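Local coordinates for protein DNA polymerase III subunit beta (Pseudomonas aeruginosa, PDB 4TSZ) that tethers DNA polymerases and other proteins to DNA and makes replication processive, serving as the ring-shaped beta subunit of DNA polymerase III, at residues E[341-353]-E[357-368]. Numbering follows the deposited sequence. Where two conformers were deposited one is given.
Sequences ILSDSNSSALVHE and DDSAYVVMPMRL
His352 holds CG opposite its own carbonyl carbon (chi1 -66°) and turns its ring (chi2 -61°) until ND1 meets the backbone of Ser359. The ND1-H points almost straight at Ser359 O, 2.8 Å away, on a carbonyl lone pair and within the ring plane. This bond fixes the ring's rotation, while Asp357 OD1 lies 3.9 Å above the plane over the ring centre and forms a salt bridge with Arg339. Ala360 CB approaches His352 CE1 obliquely at 3.6 Å. Strands 349-353 and 359-363 form the last beta hairpin of the C-terminal domain, in an antiparallel sheet that continues through 359-363 into the central domain. Two hydrogen-bonded pairs, Ala349-Val363 and Val351-Tyr361, join them; Val351 N to Tyr361 O is the shortest link, 2.7 Å. On their face Val351 CB packs 4.1 Å from Tyr361 CB, and helix 323-330 covers both. Tyr361 OH accepts a hydrogen bond from a water 2.8 Å away and is also hydrogen-bonded to Arg142 O. On the other face, Leu350 CD1 meets Val362 CG2 at 4.1 Å. Past the strands, Pro365 CG lies 3.4 Å from Ser345 O beside the turn 344-347, and the backbones of Pro365 and Arg367 hydrogen-bond the bound peptide.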
loop_
_atom_site.group_PDB
_atom_site.type_symbol
_atom_site.label_atom_id
_atom_site.label_comp_id
_atom_site.label_asym_id
_atom_site.label_seq_id
_atom_site.Cartn_x
_atom_site.Cartn_y
_atom_site.Cartn_z
ATOM N N ILE E 341 27.601 -7.528 22.161
ATOM C CA ILE E 341 28.989 -7.714 22.573
ATOM C C ILE E 341 29.769 -6.537 21.995
ATOM O O ILE E 341 29.862 -6.380 20.778
ATOM C CB ILE E 341 29.561 -9.116 22.218
ATOM C CG1 ILE E 341 28.695 -10.244 22.855
ATOM C CG2 ILE E 341 31.025 -9.236 22.675
ATOM C CD1 ILE E 341 28.769 -11.641 22.175
ATOM N N LEU E 342 30.237 -5.662 22.885
ATOM C CA LEU E 342 30.937 -4.438 22.516
ATOM C C LEU E 342 32.345 -4.414 23.102
ATOM O O LEU E 342 32.696 -5.269 23.921
ATOM C CB LEU E 342 30.133 -3.219 23.020
ATOM C CG LEU E 342 28.684 -3.121 22.540
ATOM C CD1 LEU E 342 27.762 -2.771 23.677
ATOM C CD2 LEU E 342 28.549 -2.128 21.397
ATOM N N SER E 343 33.152 -3.440 22.659
ATOM C CA SER E 343 34.502 -3.226 23.146
ATOM C C SER E 343 34.714 -1.727 23.374
ATOM O O SER E 343 34.444 -1.258 24.478
ATOM C CB SER E 343 35.543 -3.863 22.224
ATOM O OG SER E 343 35.478 -3.339 20.909
ATOM N N ASP E 344 35.121 -0.968 22.341
ATOM C CA ASP E 344 35.342 0.480 22.442
ATOM C C ASP E 344 34.451 1.280 21.479
ATOM O O ASP E 344 33.746 0.687 20.656
ATOM C CB ASP E 344 36.839 0.822 22.263
ATOM C CG ASP E 344 37.465 0.291 20.990
ATOM O OD1 ASP E 344 37.122 0.799 19.906
ATOM O OD2 ASP E 344 38.338 -0.600 21.085
ATOM N N SER E 345 34.503 2.625 21.577
ATOM C CA SER E 345 33.707 3.559 20.776
ATOM C C SER E 345 33.985 3.533 19.263
ATOM O O SER E 345 33.138 3.972 18.484
ATOM C CB SER E 345 33.837 4.976 21.326
ATOM O OG SER E 345 35.122 5.527 21.092
ATOM N N ASN E 346 35.157 3.021 18.853
ATOM C CA ASN E 346 35.564 2.960 17.446
ATOM C C ASN E 346 35.366 1.575 16.824
ATOM O O ASN E 346 35.581 1.406 15.623
ATOM C CB ASN E 346 37.021 3.419 17.303
ATOM C CG ASN E 346 37.299 4.793 17.869
ATOM O OD1 ASN E 346 38.071 4.956 18.820
ATOM N ND2 ASN E 346 36.667 5.812 17.311
ATOM N N SER E 347 34.940 0.594 17.635
ATOM C CA SER E 347 34.756 -0.787 17.196
ATOM C C SER E 347 33.310 -1.219 17.085
ATOM O O SER E 347 32.428 -0.667 17.755
ATOM C CB SER E 347 35.537 -1.745 18.090
ATOM O OG SER E 347 36.898 -1.357 18.171
ATOM N N SER E 348 33.091 -2.226 16.221
ATOM C CA SER E 348 31.800 -2.842 15.909
ATOM C C SER E 348 31.070 -3.448 17.105
ATOM O O SER E 348 31.714 -3.889 18.063
ATOM C CB SER E 348 31.997 -3.944 14.874
ATOM O OG SER E 348 31.719 -3.480 13.567
ATOM N N ALA E 349 29.736 -3.524 17.013
ATOM C CA ALA E 349 28.878 -4.181 17.983
ATOM C C ALA E 349 28.624 -5.555 17.353
ATOM O O ALA E 349 28.459 -5.646 16.134
ATOM C CB ALA E 349 27.560 -3.443 18.120
ATOM N N LEU E 350 28.654 -6.611 18.157
ATOM C CA LEU E 350 28.327 -7.965 17.729
ATOM C C LEU E 350 27.006 -8.296 18.403
ATOM O O LEU E 350 26.849 -8.067 19.606
ATOM C CB LEU E 350 29.419 -8.975 18.108
ATOM C CG LEU E 350 29.167 -10.477 17.794
ATOM C CD1 LEU E 350 28.976 -10.747 16.282
ATOM C CD2 LEU E 350 30.300 -11.343 18.346
ATOM N N VAL E 351 26.030 -8.756 17.611
ATOM C CA VAL E 351 24.695 -9.049 18.124
ATOM C C VAL E 351 24.299 -10.498 17.831
ATOM O O VAL E 351 24.528 -10.999 16.729
ATOM C CB VAL E 351 23.630 -8.020 17.635
ATOM C CG1 VAL E 351 22.328 -8.152 18.424
ATOM C CG2 VAL E 351 24.149 -6.584 17.735
ATOM N N HIS E 352 23.711 -11.162 18.835
ATOM C CA HIS E 352 23.237 -12.536 18.744
ATOM C C HIS E 352 21.892 -12.672 19.425
ATOM O O HIS E 352 21.529 -11.844 20.262
ATOM C CB HIS E 352 24.193 -13.488 19.499
ATOM C CG HIS E 352 25.569 -13.631 18.942
ATOM N ND1 HIS E 352 25.790 -14.114 17.664
ATOM C CD2 HIS E 352 26.760 -13.449 19.554
ATOM C CE1 HIS E 352 27.104 -14.156 17.521
ATOM N NE2 HIS E 352 27.729 -13.771 18.634
ATOM N N GLU E 353 21.209 -13.798 19.153
ATOM C CA GLU E 353 20.007 -14.205 19.870
ATOM C C GLU E 353 20.497 -14.645 21.259
ATOM O O GLU E 353 21.696 -14.889 21.434
ATOM C CB GLU E 353 19.304 -15.369 19.161
ATOM C CG GLU E 353 18.638 -14.973 17.858
ATOM C CD GLU E 353 17.639 -15.962 17.285
ATOM O OE1 GLU E 353 17.849 -17.189 17.423
ATOM O OE2 GLU E 353 16.654 -15.502 16.666
ATOM N N ASP E 357 24.450 -18.994 18.808
ATOM C CA ASP E 357 25.360 -18.192 17.985
ATOM C C ASP E 357 25.132 -18.407 16.473
ATOM O O ASP E 357 25.921 -17.894 15.676
ATOM C CB ASP E 357 26.835 -18.479 18.371
ATOM C CG ASP E 357 27.236 -18.105 19.794
ATOM O OD1 ASP E 357 26.522 -17.284 20.423
ATOM O OD2 ASP E 357 28.284 -18.603 20.266
ATOM N N ASP E 358 24.049 -19.139 16.074
ATOM C CA ASP E 358 23.700 -19.431 14.659
ATOM C C ASP E 358 23.567 -18.174 13.815
ATOM O O ASP E 358 24.012 -18.166 12.669
ATOM C CB ASP E 358 22.424 -20.290 14.534
ATOM C CG ASP E 358 22.453 -21.632 15.256
ATOM O OD1 ASP E 358 23.569 -22.118 15.586
ATOM O OD2 ASP E 358 21.365 -22.209 15.469
ATOM N N SER E 359 22.974 -17.112 14.394
ATOM C CA SER E 359 22.845 -15.807 13.758
ATOM C C SER E 359 23.845 -14.858 14.409
ATOM O O SER E 359 24.025 -14.891 15.622
ATOM C CB SER E 359 21.427 -15.262 13.901
ATOM O OG SER E 359 20.502 -16.061 13.179
ATOM N N ALA E 360 24.517 -14.037 13.592
ATOM C CA ALA E 360 25.483 -13.043 14.057
ATOM C C ALA E 360 25.338 -11.760 13.238
ATOM O O ALA E 360 25.217 -11.806 12.013
ATOM C CB ALA E 360 26.903 -13.594 13.980
ATOM N N TYR E 361 25.290 -10.623 13.933
ATOM C CA TYR E 361 25.095 -9.311 13.320
ATOM C C TYR E 361 26.179 -8.370 13.761
ATOM O O TYR E 361 26.459 -8.258 14.946
ATOM C CB TYR E 361 23.704 -8.750 13.647
ATOM C CG TYR E 361 22.611 -9.722 13.271
ATOM C CD1 TYR E 361 22.129 -9.786 11.966
ATOM C CD2 TYR E 361 22.121 -10.645 14.195
ATOM C CE1 TYR E 361 21.178 -10.735 11.590
ATOM C CE2 TYR E 361 21.164 -11.596 13.833
ATOM C CZ TYR E 361 20.695 -11.638 12.526
ATOM O OH TYR E 361 19.733 -12.549 12.163
ATOM N N VAL E 362 26.815 -7.715 12.795
ATOM C CA VAL E 362 27.929 -6.800 13.049
ATOM C C VAL E 362 27.525 -5.398 12.604
ATOM O O VAL E 362 27.039 -5.241 11.492
ATOM C CB VAL E 362 29.212 -7.298 12.338
ATOM C CG1 VAL E 362 30.402 -6.406 12.665
ATOM C CG2 VAL E 362 29.516 -8.757 12.704
ATOM N N VAL E 363 27.665 -4.392 13.489
ATOM C CA VAL E 363 27.321 -3.015 13.154
ATOM C C VAL E 363 28.512 -2.119 13.481
ATOM O O VAL E 363 28.864 -1.992 14.654
ATOM C CB VAL E 363 26.008 -2.497 13.833
ATOM C CG1 VAL E 363 25.657 -1.091 13.339
ATOM C CG2 VAL E 363 24.832 -3.437 13.597
ATOM N N MET E 364 29.100 -1.465 12.465
ATOM C CA MET E 364 30.182 -0.501 12.689
ATOM C C MET E 364 29.570 0.757 13.328
ATOM O O MET E 364 28.479 1.187 12.924
ATOM C CB MET E 364 30.898 -0.097 11.383
ATOM C CG MET E 364 31.986 -1.052 10.949
ATOM S SD MET E 364 33.261 -1.442 12.205
ATOM C CE MET E 364 34.255 0.020 12.130
ATOM N N PRO E 365 30.250 1.358 14.322
ATOM C CA PRO E 365 29.701 2.575 14.939
ATOM C C PRO E 365 29.870 3.836 14.076
ATOM O O PRO E 365 30.398 3.786 12.961
ATOM C CB PRO E 365 30.497 2.677 16.249
ATOM C CG PRO E 365 31.807 2.076 15.933
ATOM C CD PRO E 365 31.542 0.981 14.931
ATOM N N MET E 366 29.389 4.969 14.609
ATOM C CA MET E 366 29.501 6.301 14.026
ATOM C C MET E 366 30.375 7.128 14.971
ATOM O O MET E 366 30.317 6.936 16.191
ATOM C CB MET E 366 28.122 6.972 13.936
ATOM C CG MET E 366 27.210 6.397 12.880
ATOM S SD MET E 366 25.569 7.152 12.950
ATOM C CE MET E 366 25.928 8.809 12.393
ATOM N N ARG E 367 31.162 8.063 14.418
ATOM C CA ARG E 367 31.990 8.953 15.230
ATOM C C ARG E 367 31.075 9.983 15.884
ATOM O O ARG E 367 30.231 10.580 15.209
ATOM C CB ARG E 367 33.086 9.637 14.384
ATOM N N LEU E 368 31.202 10.121 17.215
ATOM C CA LEU E 368 30.437 11.046 18.046
ATOM C C LEU E 368 31.098 12.420 18.034
ATOM O O LEU E 368 30.503 13.379 17.553
ATOM C CB LEU E 368 30.376 10.510 19.486
ATOM C CG LEU E 368 29.043 9.992 20.064
ATOM C CD1 LEU E 368 27.974 9.735 19.004
ATOM C CD2 LEU E 368 29.280 8.775 20.896
HETATM O O HOH W 1 22.112 -15.841 17.323
HETATM O O HOH W 2 18.277 -13.830 14.170
#